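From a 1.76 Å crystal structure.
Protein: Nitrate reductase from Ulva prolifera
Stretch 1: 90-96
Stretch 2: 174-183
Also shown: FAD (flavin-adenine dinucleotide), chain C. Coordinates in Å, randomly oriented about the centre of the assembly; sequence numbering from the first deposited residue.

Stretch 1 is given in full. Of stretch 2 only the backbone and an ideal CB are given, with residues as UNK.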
ATOM      1  N   TYR A  90      -1.591  -8.495  -2.062  1.00 25.64           N
ATOM      2  CA  TYR A  90      -0.340  -7.719  -1.931  1.00 22.91           C
ATOM      3  C   TYR A  90      -0.280  -6.679  -3.023  1.00 26.61           C
ATOM      4  O   TYR A  90      -0.677  -6.938  -4.173  1.00 27.58           O
ATOM      5  CB  TYR A  90       0.943  -8.585  -1.982  1.00 23.98           C
ATOM      6  CG  TYR A  90       1.029  -9.506  -0.797  1.00 24.69           C
ATOM      7  CD1 TYR A  90       1.500  -9.047   0.440  1.00 25.12           C
ATOM      8  CD2 TYR A  90       0.518 -10.803  -0.861  1.00 26.97           C
ATOM      9  CE1 TYR A  90       1.464  -9.858   1.572  1.00 25.90           C
ATOM     10  CE2 TYR A  90       0.537 -11.641   0.258  1.00 27.39           C
ATOM     11  CZ  TYR A  90       0.952 -11.147   1.480  1.00 27.03           C
ATOM     12  OH  TYR A  90       0.854 -11.964   2.583  1.00 30.59           O
ATOM     13  N   THR A  91       0.226  -5.513  -2.664  1.00 23.33           N
ATOM     14  CA  THR A  91       0.533  -4.478  -3.643  1.00 21.71           C
ATOM     15  C   THR A  91       2.047  -4.452  -3.693  1.00 24.31           C
ATOM     16  O   THR A  91       2.704  -4.037  -2.723  1.00 22.17           O
ATOM     17  CB  THR A  91      -0.042  -3.110  -3.325  1.00 26.56           C
ATOM     18  OG1 THR A  91      -1.457  -3.199  -3.246  1.00 26.07           O
ATOM     19  CG2 THR A  91       0.332  -2.067  -4.415  1.00 24.46           C
ATOM     20  N   PRO A  92       2.646  -4.868  -4.816  1.00 22.61           N
ATOM     21  CA  PRO A  92       4.128  -4.841  -4.890  1.00 21.65           C
ATOM     22  C   PRO A  92       4.665  -3.424  -4.782  1.00 24.50           C
ATOM     23  O   PRO A  92       3.941  -2.453  -5.041  1.00 23.45           O
ATOM     24  CB  PRO A  92       4.424  -5.341  -6.317  1.00 23.03           C
ATOM     25  CG  PRO A  92       3.205  -6.052  -6.732  1.00 29.19           C
ATOM     26  CD  PRO A  92       2.040  -5.403  -6.051  1.00 25.53           C
ATOM     27  N   THR A  93       5.944  -3.298  -4.384  1.00 21.67           N
ATOM     28  CA  THR A  93       6.570  -1.980  -4.314  1.00 21.26           C
ATOM     29  C   THR A  93       7.182  -1.586  -5.663  1.00 24.69           C
ATOM     30  O   THR A  93       7.864  -0.555  -5.768  1.00 23.62           O
ATOM     31  CB  THR A  93       7.587  -1.939  -3.184  1.00 23.14           C
ATOM     32  OG1 THR A  93       8.542  -2.988  -3.383  1.00 22.18           O
ATOM     33  CG2 THR A  93       6.930  -2.067  -1.821  1.00 22.72           C
ATOM     34  N   THR A  94       6.981  -2.428  -6.678  1.00 24.30           N
ATOM     35  CA  THR A  94       7.350  -2.140  -8.061  1.00 24.16           C
ATOM     36  C   THR A  94       6.027  -2.230  -8.835  1.00 28.08           C
ATOM     37  O   THR A  94       5.057  -2.834  -8.347  1.00 27.97           O
ATOM     38  CB  THR A  94       8.389  -3.130  -8.656  1.00 24.76           C
ATOM     39  OG1 THR A  94       7.898  -4.465  -8.534  1.00 23.78           O
ATOM     40  CG2 THR A  94       9.745  -3.031  -7.973  1.00 26.04           C
ATOM     41  N   ALA A  95       5.975  -1.662 -10.026  1.00 27.46           N
ATOM     42  CA  ALA A  95       4.758  -1.794 -10.845  1.00 28.54           C
ATOM     43  C   ALA A  95       5.179  -1.918 -12.331  1.00 32.09           C
ATOM     44  O   ALA A  95       6.252  -2.502 -12.589  1.00 29.31           O
ATOM     45  CB  ALA A  95       3.804  -0.623 -10.577  1.00 29.33           C
ATOM     46  N   ASN A  96       4.417  -1.342 -13.287  1.00 29.84           N
ATOM     47  CA  ASN A  96       4.729  -1.525 -14.715  1.00 29.64           C
ATOM     48  C   ASN A  96       6.077  -0.980 -15.163  1.00 33.20           C
ATOM     49  O   ASN A  96       6.628  -1.481 -16.143  1.00 33.52           O
ATOM     50  CB  ASN A  96       3.612  -0.985 -15.600  1.00 32.85           C
ATOM     51  CG  ASN A  96       2.367  -1.832 -15.533  1.00 43.88           C
ATOM     52  OD1 ASN A  96       2.405  -2.978 -15.083  1.00 32.33           O
ATOM     53  ND2 ASN A  96       1.231  -1.293 -15.996  1.00 32.90           N
ATOM     54  N   UNK A 174      -0.000   0.545   3.819  1.00 23.83           N
ATOM     55  CA  UNK A 174       0.836   1.500   3.127  1.00 23.83           C
ATOM     56  C   UNK A 174       1.108   1.201   1.644  1.00 25.50           C
ATOM     57  O   UNK A 174       1.158   2.151   0.862  1.00 25.64           O
ATOM     58  CB  UNK A 174       2.172   1.596   3.867  1.00 23.83           C
ATOM     59  N   UNK A 175       1.391  -0.063   1.258  1.00 22.32           N
ATOM     60  CA  UNK A 175       1.862  -0.319  -0.135  1.00 21.95           C
ATOM     61  C   UNK A 175       0.841   0.083  -1.217  1.00 23.95           C
ATOM     62  O   UNK A 175       1.320   0.649  -2.207  1.00 24.94           O
ATOM     63  CB  UNK A 175       2.193  -1.804  -0.299  1.00 21.95           C
ATOM     64  N   UNK A 176      -0.506  -0.002  -1.050  1.00 23.47           N
ATOM     65  CA  UNK A 176      -1.385   0.569  -2.092  1.00 22.90           C
ATOM     66  C   UNK A 176      -1.155   2.075  -2.233  1.00 25.63           C
ATOM     67  O   UNK A 176      -1.183   2.578  -3.340  1.00 26.39           O
ATOM     68  CB  UNK A 176      -2.854   0.295  -1.765  1.00 22.90           C
ATOM     69  N   UNK A 177      -0.894   2.800  -1.109  1.00 23.32           N
ATOM     70  CA  UNK A 177      -0.616   4.259  -1.158  1.00 21.86           C
ATOM     71  C   UNK A 177       0.717   4.525  -1.843  1.00 25.61           C
ATOM     72  O   UNK A 177       0.790   5.368  -2.735  1.00 25.03           O
ATOM     73  CB  UNK A 177      -0.604   4.860   0.249  1.00 21.86           C
ATOM     74  N   UNK A 178       1.760   3.798  -1.433  1.00 22.49           N
ATOM     75  CA  UNK A 178       3.112   3.943  -1.994  1.00 22.09           C
ATOM     76  C   UNK A 178       3.113   3.769  -3.551  1.00 21.89           C
ATOM     77  O   UNK A 178       3.748   4.541  -4.268  1.00 21.91           O
ATOM     78  CB  UNK A 178       4.046   2.917  -1.349  1.00 22.09           C
ATOM     79  N   UNK A 179       2.344   2.819  -4.056  1.00 19.25           N
ATOM     80  CA  UNK A 179       2.261   2.575  -5.498  1.00 19.96           C
ATOM     81  C   UNK A 179       1.684   3.838  -6.216  1.00 23.85           C
ATOM     82  O   UNK A 179       2.221   4.287  -7.246  1.00 22.30           O
ATOM     83  CB  UNK A 179       1.393   1.346  -5.776  1.00 19.96           C
ATOM     84  N   UNK A 180       0.597   4.413  -5.647  1.00 21.85           N
ATOM     85  CA  UNK A 180      -0.041   5.616  -6.216  1.00 22.23           C
ATOM     86  C   UNK A 180       0.901   6.818  -6.092  1.00 23.36           C
ATOM     87  O   UNK A 180       1.058   7.580  -7.061  1.00 21.74           O
ATOM     88  CB  UNK A 180      -1.369   5.909  -5.515  1.00 22.23           C
ATOM     89  N   UNK A 181       1.565   6.971  -4.924  1.00 20.53           N
ATOM     90  CA  UNK A 181       2.510   8.084  -4.715  1.00 20.00           C
ATOM     91  C   UNK A 181       3.616   8.034  -5.764  1.00 23.32           C
ATOM     92  O   UNK A 181       3.908   9.036  -6.389  1.00 23.05           O
ATOM     93  CB  UNK A 181       3.112   8.032  -3.309  1.00 20.00           C
ATOM     94  N   UNK A 182       4.209   6.865  -5.980  1.00 22.36           N
ATOM     95  CA  UNK A 182       5.265   6.768  -6.999  1.00 22.83           C
ATOM     96  C   UNK A 182       4.756   7.044  -8.419  1.00 26.40           C
ATOM     97  O   UNK A 182       5.428   7.742  -9.196  1.00 25.59           O
ATOM     98  CB  UNK A 182       5.901   5.377  -6.951  1.00 22.83           C
ATOM     99  N   UNK A 183       3.568   6.529  -8.750  1.00 22.92           N
ATOM    100  CA  UNK A 183       2.997   6.726 -10.099  1.00 23.28           C
ATOM    101  C   UNK A 183       2.788   8.218 -10.391  1.00 28.59           C
ATOM    102  O   UNK A 183       3.023   8.670 -11.513  1.00 29.84           O
ATOM    103  CB  UNK A 183       1.669   5.977 -10.233  1.00 23.28           C
TER
HETATM  104  PA  FAD C1001      -3.114 -13.886   9.086  1.00 42.98           P
HETATM  105  O1A FAD C1001      -2.935 -15.333   9.355  1.00 44.96           O
HETATM  106  O2A FAD C1001      -4.148 -13.565   8.032  1.00 41.68           O
HETATM  107  O5B FAD C1001      -3.436 -13.151  10.498  1.00 47.99           O
HETATM  108  C5B FAD C1001      -4.472 -12.147  10.570  1.00 53.98           C
HETATM  109  C4B FAD C1001      -3.971 -10.930  11.308  1.00 55.97           C
HETATM  110  O4B FAD C1001      -3.482 -11.289  12.620  1.00 57.23           O
HETATM  111  C3B FAD C1001      -2.804 -10.193  10.669  1.00 56.86           C
HETATM  112  O3B FAD C1001      -3.217  -9.384   9.569  1.00 58.97           O
HETATM  113  C2B FAD C1001      -2.263  -9.379  11.847  1.00 55.99           C
HETATM  114  O2B FAD C1001      -2.937  -8.136  12.000  1.00 58.68           O
HETATM  115  C1B FAD C1001      -2.549 -10.305  13.047  1.00 54.67           C
HETATM  116  N9A FAD C1001      -1.366 -10.973  13.593  1.00 49.00           N
HETATM  117  C8A FAD C1001      -1.056 -12.305  13.497  1.00 49.33           C
HETATM  118  N7A FAD C1001       0.088 -12.631  14.051  1.00 48.51           N
HETATM  119  C5A FAD C1001       0.572 -11.426  14.538  1.00 46.81           C
HETATM  120  C6A FAD C1001       1.778 -11.075  15.182  1.00 49.30           C
HETATM  121  N6A FAD C1001       2.826 -11.895  15.291  1.00 50.88           N
HETATM  122  N1A FAD C1001       1.933  -9.788  15.570  1.00 51.08           N
HETATM  123  C2A FAD C1001       0.966  -8.907  15.284  1.00 51.03           C
HETATM  124  N3A FAD C1001      -0.186  -9.112  14.635  1.00 49.89           N
HETATM  125  C4A FAD C1001      -0.323 -10.398  14.283  1.00 47.45           C
HETATM  126  N1  FAD C1001       0.879  -6.968   3.593  1.00 26.63           N
HETATM  127  C2  FAD C1001       2.231  -6.788   3.462  1.00 25.22           C
HETATM  128  O2  FAD C1001       3.009  -7.214   4.329  1.00 26.42           O
HETATM  129  N3  FAD C1001       2.735  -6.118   2.334  1.00 24.66           N
HETATM  130  C4  FAD C1001       1.972  -5.587   1.296  1.00 23.99           C
HETATM  131  O4  FAD C1001       2.505  -5.101   0.317  1.00 24.99           O
HETATM  132  C4X FAD C1001       0.530  -5.758   1.463  1.00 25.88           C
HETATM  133  N5  FAD C1001      -0.265  -5.253   0.550  1.00 26.54           N
HETATM  134  C5X FAD C1001      -1.643  -5.383   0.734  1.00 27.03           C
HETATM  135  C6  FAD C1001      -2.504  -4.820  -0.218  1.00 28.38           C
HETATM  136  C7  FAD C1001      -3.888  -4.926  -0.083  1.00 29.66           C
HETATM  137  C7M FAD C1001      -4.773  -4.275  -1.117  1.00 30.08           C
HETATM  138  C8  FAD C1001      -4.437  -5.610   1.037  1.00 30.89           C
HETATM  139  C8M FAD C1001      -5.936  -5.787   1.192  1.00 29.57           C
HETATM  140  C9  FAD C1001      -3.580  -6.150   1.995  1.00 31.90           C
HETATM  141  C9A FAD C1001      -2.189  -6.049   1.850  1.00 27.63           C
HETATM  142  N10 FAD C1001      -1.283  -6.622   2.798  1.00 26.48           N
HETATM  143  C10 FAD C1001       0.081  -6.476   2.650  1.00 26.78           C
HETATM  144  C1' FAD C1001      -1.750  -7.505   3.882  1.00 25.66           C
HETATM  145  C2' FAD C1001      -1.796  -8.977   3.471  1.00 30.57           C
HETATM  146  O2' FAD C1001      -2.889  -9.221   2.583  1.00 28.23           O
HETATM  147  C3' FAD C1001      -1.913  -9.923   4.667  1.00 31.32           C
HETATM  148  O3' FAD C1001      -3.091  -9.625   5.405  1.00 34.11           O
HETATM  149  C4' FAD C1001      -0.681  -9.944   5.576  1.00 31.84           C
HETATM  150  O4' FAD C1001       0.437 -10.425   4.830  1.00 30.03           O
HETATM  151  C5' FAD C1001      -0.857 -10.799   6.816  1.00 32.87           C
HETATM  152  O5' FAD C1001      -1.379 -12.087   6.422  1.00 32.16           O
HETATM  153  P   FAD C1001      -0.984 -13.431   7.213  1.00 34.96           P
HETATM  154  O1P FAD C1001      -1.535 -14.599   6.489  1.00 33.81           O
HETATM  155  O2P FAD C1001       0.492 -13.446   7.525  1.00 33.65           O
HETATM  156  O3P FAD C1001      -1.751 -13.216   8.588  1.00 36.82           O

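Stretch 2 is helical, and stretch 1 crosses it as an irregular segment, so most of the contact falls on 175, 178, 179 and 182, with 176 beside them. Position 174 has helical backbone angles, but its ideal CB finds nothing of stretch 1 within 5.5 Å. The contact sets no rule here; the residue is Leu174.

At 175 the CB points toward stretch 1 and sits 3.3 Å from Thr91 O, with the flavin carbonyl O4 close by. A bulky group has little room beside that carbonyl, while a short side chain carrying a donor suits the flavin oxygen; serine, threonine or perhaps cysteine would fit. The residue is Thr175, chi1 p. Its OG1 donates to FAD O4 at 2.7 Å, and its methyl CG2 lies 4.1 Å from Thr93 CG2. Because Thr91 N also donates to FAD N5, at 3.3 Å, both stretches grip the same edge of the flavin.

Position 176 points sideways, its CB 4.0 Å from Thr91 OG1. A phi of -62° in the first turn, where a backbone NH need not be spent, admits proline as well as small aliphatic residues. It is Pro176: CG packs 3.5 Å from Thr91 OG1 and 3.8 Å from FAD C6. Position 177 points away, leaving stretch 1 no say; it is Met177.

From 178 the CB points toward stretch 1 but has nothing within 5.5 Å, so a long or broad side chain is needed to reach Thr93. Leucine, methionine or an aromatic could do so. Tyr178, chi1 t, brings its ring edge to Thr93, its CE2 lying 4.1 Å from Thr93 CB.

The CB of 179 faces Thr91 CG2 at 3.8 Å, and Pro92 O and Thr94 O offer acceptors nearby. An aliphatic stem with a polar end answers both demands: glutamine, or possibly lysine or arginine. In Gln179, NE2 packs 3.6 Å from Thr91 CG2 and donates at 2.8 Å to the oxygen of water 2, which in turn donates to Pro92 O and Thr94 O. The stem's CG reaches Ala95 CB at 4.5 Å.

Positions 180 and 181 lie out of reach and could be chosen without regard to this contact; they are Val180 and Met181.

At 182 the CB points toward stretch 1 across open space, with the carbonyl Thr93 O beyond. A long donor, lysine or arginine, fits best. Lys182 extends NZ to donate to Thr93 O at 2.7 Å, the one direct hydrogen bond between the stretches.

Position 183 points sideways without touching stretch 1; it is Ala183.

Stretch 2 (174-183) LTPMYQVMKA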
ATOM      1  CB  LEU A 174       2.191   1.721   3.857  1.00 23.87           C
ATOM      2  CG  LEU A 174       3.101   2.740   3.151  1.00 30.12           C
ATOM      3  CD1 LEU A 174       2.624   4.186   3.303  1.00 29.32           C
ATOM      4  CD2 LEU A 174       4.569   2.519   3.460  1.00 32.82           C
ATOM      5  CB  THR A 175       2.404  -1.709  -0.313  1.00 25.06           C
ATOM      6  OG1 THR A 175       1.379  -2.639  -0.017  1.00 26.05           O
ATOM      7  CG2 THR A 175       3.632  -1.957   0.589  1.00 24.30           C
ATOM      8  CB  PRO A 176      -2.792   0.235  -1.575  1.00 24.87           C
ATOM      9  CG  PRO A 176      -2.596  -1.043  -0.776  1.00 28.97           C
ATOM     10  CD  PRO A 176      -1.307  -0.716  -0.036  1.00 24.57           C
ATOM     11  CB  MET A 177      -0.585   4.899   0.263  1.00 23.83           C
ATOM     12  CG  MET A 177      -1.843   4.681   1.047  1.00 27.12           C
ATOM     13  SD  MET A 177      -3.311   5.096   0.078  1.00 29.79           S
ATOM     14  CE  MET A 177      -4.544   4.350   1.081  1.00 30.10           C
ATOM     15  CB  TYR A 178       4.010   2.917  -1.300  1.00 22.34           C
ATOM     16  CG  TYR A 178       5.480   3.051  -1.606  1.00 23.12           C
ATOM     17  CD1 TYR A 178       6.176   4.220  -1.302  1.00 23.80           C
ATOM     18  CD2 TYR A 178       6.181   2.012  -2.203  1.00 25.57           C
ATOM     19  CE1 TYR A 178       7.545   4.341  -1.570  1.00 26.03           C
ATOM     20  CE2 TYR A 178       7.563   2.103  -2.426  1.00 26.97           C
ATOM     21  CZ  TYR A 178       8.238   3.274  -2.121  1.00 29.86           C
ATOM     22  OH  TYR A 178       9.601   3.351  -2.360  1.00 28.22           O
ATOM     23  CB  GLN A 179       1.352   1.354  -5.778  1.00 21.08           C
ATOM     24  CG  GLN A 179       1.235   1.017  -7.270  1.00 21.16           C
ATOM     25  CD  GLN A 179      -0.052   0.311  -7.541  1.00 27.48           C
ATOM     26  OE1 GLN A 179      -1.118   0.903  -7.439  1.00 26.88           O
ATOM     27  NE2 GLN A 179       0.002  -0.986  -7.803  1.00 26.49           N
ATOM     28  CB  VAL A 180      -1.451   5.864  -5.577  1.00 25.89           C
ATOM     29  CG1 VAL A 180      -2.092   7.153  -6.131  1.00 26.78           C
ATOM     30  CG2 VAL A 180      -2.375   4.680  -5.855  1.00 26.49           C
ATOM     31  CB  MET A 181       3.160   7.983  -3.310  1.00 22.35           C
ATOM     32  CG  MET A 181       2.174   8.232  -2.197  1.00 27.88           C
ATOM     33  SD  MET A 181       2.970   7.844  -0.598  1.00 31.18           S
ATOM     34  CE  MET A 181       4.032   9.310  -0.462  1.00 28.09           C
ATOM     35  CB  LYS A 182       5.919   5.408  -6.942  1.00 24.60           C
ATOM     36  CG  LYS A 182       6.822   5.255  -5.713  1.00 26.80           C
ATOM     37  CD  LYS A 182       7.251   3.802  -5.588  1.00 36.37           C
ATOM     38  CE  LYS A 182       8.293   3.427  -6.596  1.00 55.11           C
ATOM     39  NZ  LYS A 182       8.558   1.972  -6.541  1.00 69.66           N
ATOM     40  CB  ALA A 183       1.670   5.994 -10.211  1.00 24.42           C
TER
HETATM   41  O   HOH W   1       3.759  -0.121  -3.413  1.00 24.29           O
HETATM   42  O   HOH W   2       2.609  -2.052  -7.405  1.00 27.94           O
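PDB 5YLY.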